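Local coordinates for membrane protein (Acinetobacter baumannii AB307-0294, PDB 5DL5) that forms an outer-membrane beta-barrel of the OprD porin family that probably lets small molecules, including antibiotics, into the cell, at residues 158-170 and 187-199. Numbering follows the deposited sequence.
Sequences KNLEVVAGKFTKD and LDRAIVWGAKYKF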
# COMPACT_ATOMS: atom_id res chain seq x y z
N LYS A 158 8.93 22.99 12.33
CA LYS A 158 8.85 21.88 13.24
C LYS A 158 7.45 21.21 13.05
O LYS A 158 6.46 21.92 12.84
CB LYS A 158 8.96 22.36 14.71
CG LYS A 158 10.31 22.94 15.12
CD LYS A 158 11.30 21.89 15.66
CE LYS A 158 12.38 21.50 14.64
NZ LYS A 158 12.90 20.15 14.95
N ASN A 159 7.45 19.88 13.05
CA ASN A 159 6.24 19.08 13.00
C ASN A 159 5.46 19.18 11.71
O ASN A 159 4.33 18.65 11.66
CB ASN A 159 5.27 19.48 14.12
CG ASN A 159 5.96 19.66 15.46
OD1 ASN A 159 5.81 20.73 16.10
ND2 ASN A 159 6.67 18.62 15.90
N LEU A 160 6.03 19.88 10.72
CA LEU A 160 5.50 19.93 9.40
C LEU A 160 6.47 19.31 8.41
O LEU A 160 7.62 19.79 8.32
CB LEU A 160 5.28 21.37 9.02
CG LEU A 160 4.80 21.49 7.53
CD1 LEU A 160 3.29 21.21 7.38
CD2 LEU A 160 5.10 22.84 7.13
N GLU A 161 5.97 18.35 7.63
CA GLU A 161 6.69 17.78 6.53
C GLU A 161 6.06 18.14 5.19
O GLU A 161 4.84 17.99 5.04
CB GLU A 161 6.78 16.27 6.63
CG GLU A 161 7.66 15.66 5.55
CD GLU A 161 7.70 14.13 5.63
OE1 GLU A 161 6.65 13.47 5.39
OE2 GLU A 161 8.74 13.57 6.02
N VAL A 162 6.85 18.72 4.31
CA VAL A 162 6.41 19.09 2.97
C VAL A 162 7.24 18.29 1.99
O VAL A 162 8.48 18.18 2.14
CB VAL A 162 6.54 20.61 2.71
CG1 VAL A 162 6.22 20.91 1.29
CG2 VAL A 162 5.67 21.48 3.62
N VAL A 163 6.58 17.77 0.96
CA VAL A 163 7.23 17.02 -0.08
C VAL A 163 6.87 17.55 -1.45
O VAL A 163 5.79 18.11 -1.65
CB VAL A 163 6.89 15.51 0.00
CG1 VAL A 163 7.33 14.99 1.36
CG2 VAL A 163 5.40 15.22 -0.08
N ALA A 164 7.81 17.38 -2.38
CA ALA A 164 7.60 17.58 -3.80
C ALA A 164 8.46 16.60 -4.56
O ALA A 164 9.63 16.41 -4.23
CB ALA A 164 7.95 19.05 -4.21
N GLY A 165 7.92 15.99 -5.62
CA GLY A 165 8.69 14.98 -6.35
C GLY A 165 8.25 14.87 -7.74
O GLY A 165 7.24 15.34 -8.19
N LYS A 166 9.09 14.24 -8.50
CA LYS A 166 8.81 13.88 -9.85
C LYS A 166 9.37 12.48 -10.14
O LYS A 166 10.54 12.26 -9.97
CB LYS A 166 9.48 14.82 -10.80
CG LYS A 166 9.17 14.34 -12.23
CD LYS A 166 9.46 15.35 -13.32
CE LYS A 166 10.90 15.48 -13.52
NZ LYS A 166 11.03 16.38 -14.69
N PHE A 167 8.55 11.57 -10.63
CA PHE A 167 8.94 10.15 -10.91
C PHE A 167 8.70 9.79 -12.30
O PHE A 167 7.64 10.16 -12.87
CB PHE A 167 8.17 9.27 -9.91
CG PHE A 167 8.60 9.56 -8.51
CD1 PHE A 167 9.83 9.03 -8.03
CD2 PHE A 167 7.92 10.50 -7.74
CE1 PHE A 167 10.32 9.37 -6.79
CE2 PHE A 167 8.42 10.85 -6.47
CZ PHE A 167 9.62 10.29 -6.02
N THR A 168 9.65 9.07 -12.91
CA THR A 168 9.49 8.63 -14.28
C THR A 168 9.57 7.11 -14.46
O THR A 168 9.46 6.65 -15.59
CB THR A 168 10.62 9.22 -15.25
OG1 THR A 168 11.84 8.93 -14.62
CG2 THR A 168 10.42 10.77 -15.41
N LYS A 169 9.79 6.35 -13.41
CA LYS A 169 9.73 4.89 -13.57
C LYS A 169 9.01 4.33 -12.38
O LYS A 169 9.15 4.86 -11.27
CB LYS A 169 11.13 4.23 -13.63
CG LYS A 169 11.97 4.71 -14.92
CD LYS A 169 13.25 3.82 -14.95
CE LYS A 169 14.10 4.13 -16.18
NZ LYS A 169 15.14 3.03 -16.07
N ASP A 170 8.33 3.23 -12.62
CA ASP A 170 7.63 2.49 -11.54
C ASP A 170 7.88 1.03 -11.77
O ASP A 170 7.63 0.55 -12.82
CB ASP A 170 6.16 2.85 -11.61
CG ASP A 170 5.27 1.99 -10.65
OD1 ASP A 170 5.78 1.43 -9.69
OD2 ASP A 170 4.08 1.86 -10.93
N LEU A 187 5.64 4.01 -16.32
CA LEU A 187 5.23 5.36 -15.96
C LEU A 187 5.70 6.42 -16.98
O LEU A 187 6.90 6.43 -17.39
CB LEU A 187 5.86 5.61 -14.60
CG LEU A 187 5.44 6.92 -13.92
CD1 LEU A 187 3.93 7.29 -13.84
CD2 LEU A 187 6.13 7.02 -12.59
N ASP A 188 4.88 7.38 -17.31
CA ASP A 188 5.33 8.55 -18.10
C ASP A 188 5.94 9.61 -17.09
O ASP A 188 7.13 9.71 -16.98
CB ASP A 188 4.16 9.10 -18.95
CG ASP A 188 4.61 10.26 -19.94
OD1 ASP A 188 5.75 10.73 -19.85
OD2 ASP A 188 3.79 10.71 -20.78
N ARG A 189 5.15 10.33 -16.28
CA ARG A 189 5.70 11.37 -15.39
C ARG A 189 4.67 11.52 -14.31
O ARG A 189 3.56 12.07 -14.57
CB ARG A 189 5.86 12.74 -16.13
CG ARG A 189 6.49 13.87 -15.31
CD ARG A 189 6.53 15.22 -15.99
NE ARG A 189 5.15 15.69 -16.15
CZ ARG A 189 4.77 16.59 -17.05
NH1 ARG A 189 5.66 17.19 -17.86
NH2 ARG A 189 3.49 16.87 -17.21
N ALA A 190 5.06 11.23 -13.11
CA ALA A 190 4.24 11.53 -11.96
C ALA A 190 4.82 12.67 -11.10
O ALA A 190 5.95 12.53 -10.61
CB ALA A 190 4.10 10.25 -11.11
N ILE A 191 4.09 13.77 -10.93
CA ILE A 191 4.50 14.88 -10.14
C ILE A 191 3.64 14.78 -8.85
O ILE A 191 2.41 14.65 -8.97
CB ILE A 191 4.24 16.23 -10.83
CG1 ILE A 191 5.07 16.56 -12.15
CG2 ILE A 191 4.46 17.40 -9.91
CD1 ILE A 191 6.21 15.74 -12.25
N VAL A 192 4.27 14.93 -7.70
CA VAL A 192 3.62 14.78 -6.42
C VAL A 192 3.99 15.92 -5.50
O VAL A 192 5.08 16.53 -5.61
CB VAL A 192 3.92 13.44 -5.68
CG1 VAL A 192 3.35 12.29 -6.45
CG2 VAL A 192 5.39 13.22 -5.37
N TRP A 193 3.07 16.31 -4.63
CA TRP A 193 3.36 17.31 -3.62
C TRP A 193 2.44 17.07 -2.46
O TRP A 193 1.38 16.36 -2.62
CB TRP A 193 3.20 18.77 -4.23
CG TRP A 193 1.76 19.02 -4.73
CD1 TRP A 193 0.71 19.63 -4.01
CD2 TRP A 193 1.17 18.61 -5.99
NE1 TRP A 193 -0.43 19.55 -4.71
CE2 TRP A 193 -0.21 18.90 -5.90
CE3 TRP A 193 1.65 17.88 -7.11
CZ2 TRP A 193 -1.12 18.63 -6.98
CZ3 TRP A 193 0.80 17.57 -8.12
CH2 TRP A 193 -0.59 17.97 -8.08
N GLY A 194 2.75 17.64 -1.29
CA GLY A 194 1.81 17.57 -0.19
C GLY A 194 2.46 18.02 1.13
O GLY A 194 3.61 18.37 1.20
N ALA A 195 1.71 17.90 2.19
CA ALA A 195 2.17 18.35 3.47
C ALA A 195 1.41 17.54 4.51
O ALA A 195 0.24 17.16 4.31
CB ALA A 195 1.90 19.82 3.67
N LYS A 196 2.05 17.38 5.64
CA LYS A 196 1.51 16.65 6.77
C LYS A 196 1.91 17.48 7.98
O LYS A 196 3.05 17.94 8.09
CB LYS A 196 2.23 15.31 6.85
CG LYS A 196 1.77 14.46 8.01
CD LYS A 196 2.51 13.13 8.06
CE LYS A 196 3.64 12.94 7.05
NZ LYS A 196 4.71 12.04 7.59
N TYR A 197 0.98 17.63 8.91
CA TYR A 197 1.20 18.47 10.07
C TYR A 197 0.64 17.82 11.36
O TYR A 197 -0.53 17.33 11.38
CB TYR A 197 0.57 19.79 9.84
CG TYR A 197 0.90 20.82 10.94
CD1 TYR A 197 2.23 21.14 11.19
CD2 TYR A 197 -0.09 21.41 11.72
CE1 TYR A 197 2.58 22.05 12.18
CE2 TYR A 197 0.23 22.28 12.77
CZ TYR A 197 1.54 22.61 12.96
OH TYR A 197 1.96 23.44 13.89
N LYS A 198 1.47 17.83 12.40
CA LYS A 198 1.04 17.43 13.75
C LYS A 198 0.71 18.72 14.51
O LYS A 198 1.61 19.51 14.87
CB LYS A 198 2.19 16.65 14.42
CG LYS A 198 1.75 16.04 15.76
CD LYS A 198 2.95 15.50 16.51
CE LYS A 198 2.45 15.03 17.84
NZ LYS A 198 3.47 14.33 18.57
N PHE A 199 -0.57 18.95 14.76
CA PHE A 199 -1.07 20.16 15.48
C PHE A 199 -0.76 20.07 16.96
O PHE A 199 -0.29 21.00 17.55
CB PHE A 199 -2.57 20.34 15.32
CG PHE A 199 -3.01 20.68 13.93
CD1 PHE A 199 -3.25 19.72 13.03
CD2 PHE A 199 -3.16 22.01 13.55
CE1 PHE A 199 -3.65 20.07 11.75
CE2 PHE A 199 -3.54 22.35 12.28
CZ PHE A 199 -3.82 21.37 11.39
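The carbonyl of F167 accepts the backbone N-H of A190, with F167 O to A190 N 2.8 Å and the N-H nearly straight at 173°. The CD2 methyl of L187 packs against the same oxygen, 3.5 Å from F167 O. The return bond, F167 N to A190 O, is equally short at 2.8 Å. From here an antiparallel ladder runs through G165-V192, V163-G194 and E161-K196, and a single bond from K198 N to N159 O ends it.

F167, V163, V192, E161 and K196 share one face. G165 has no side chain there, and the F167 ring lies beside it, close to where one would start. Its CE2 edge meets V192 CG2 at 4.0 Å, the two side chains crossing at about a right angle. Farther along, E161 and K196 lie side by side. K196 NZ forms a salt bridge with E161 OE1 at 3.3 Å, weak as a hydrogen bond. The lysine chain is nearly eclipsed about CG-CD (chi3 5°), and its exact course is uncertain. The other carboxylate oxygen, E161 OE2, has the stronger partner, a hydrogen bond to H155 NE2.

L160, W193, I191 and Y197 lie on the opposite face. The Y197 ring turns its edge to L160 CB, with CD1 3.8 Å away. K166 and I191 lie side by side, but their closest approach is too short to be relied on.

Strands 150-157 and 203-212 flank the pair, and T168 with K169 forms a classic beta bulge opposite T148. The ladder is thus one antiparallel seam closing the porin barrel wall. The E161-K196-H155 cluster belongs to the face that probably lines the barrel interior. L160, I191, W193 and Y197 on the other face are consistent with a largely apolar outer surface toward lipid.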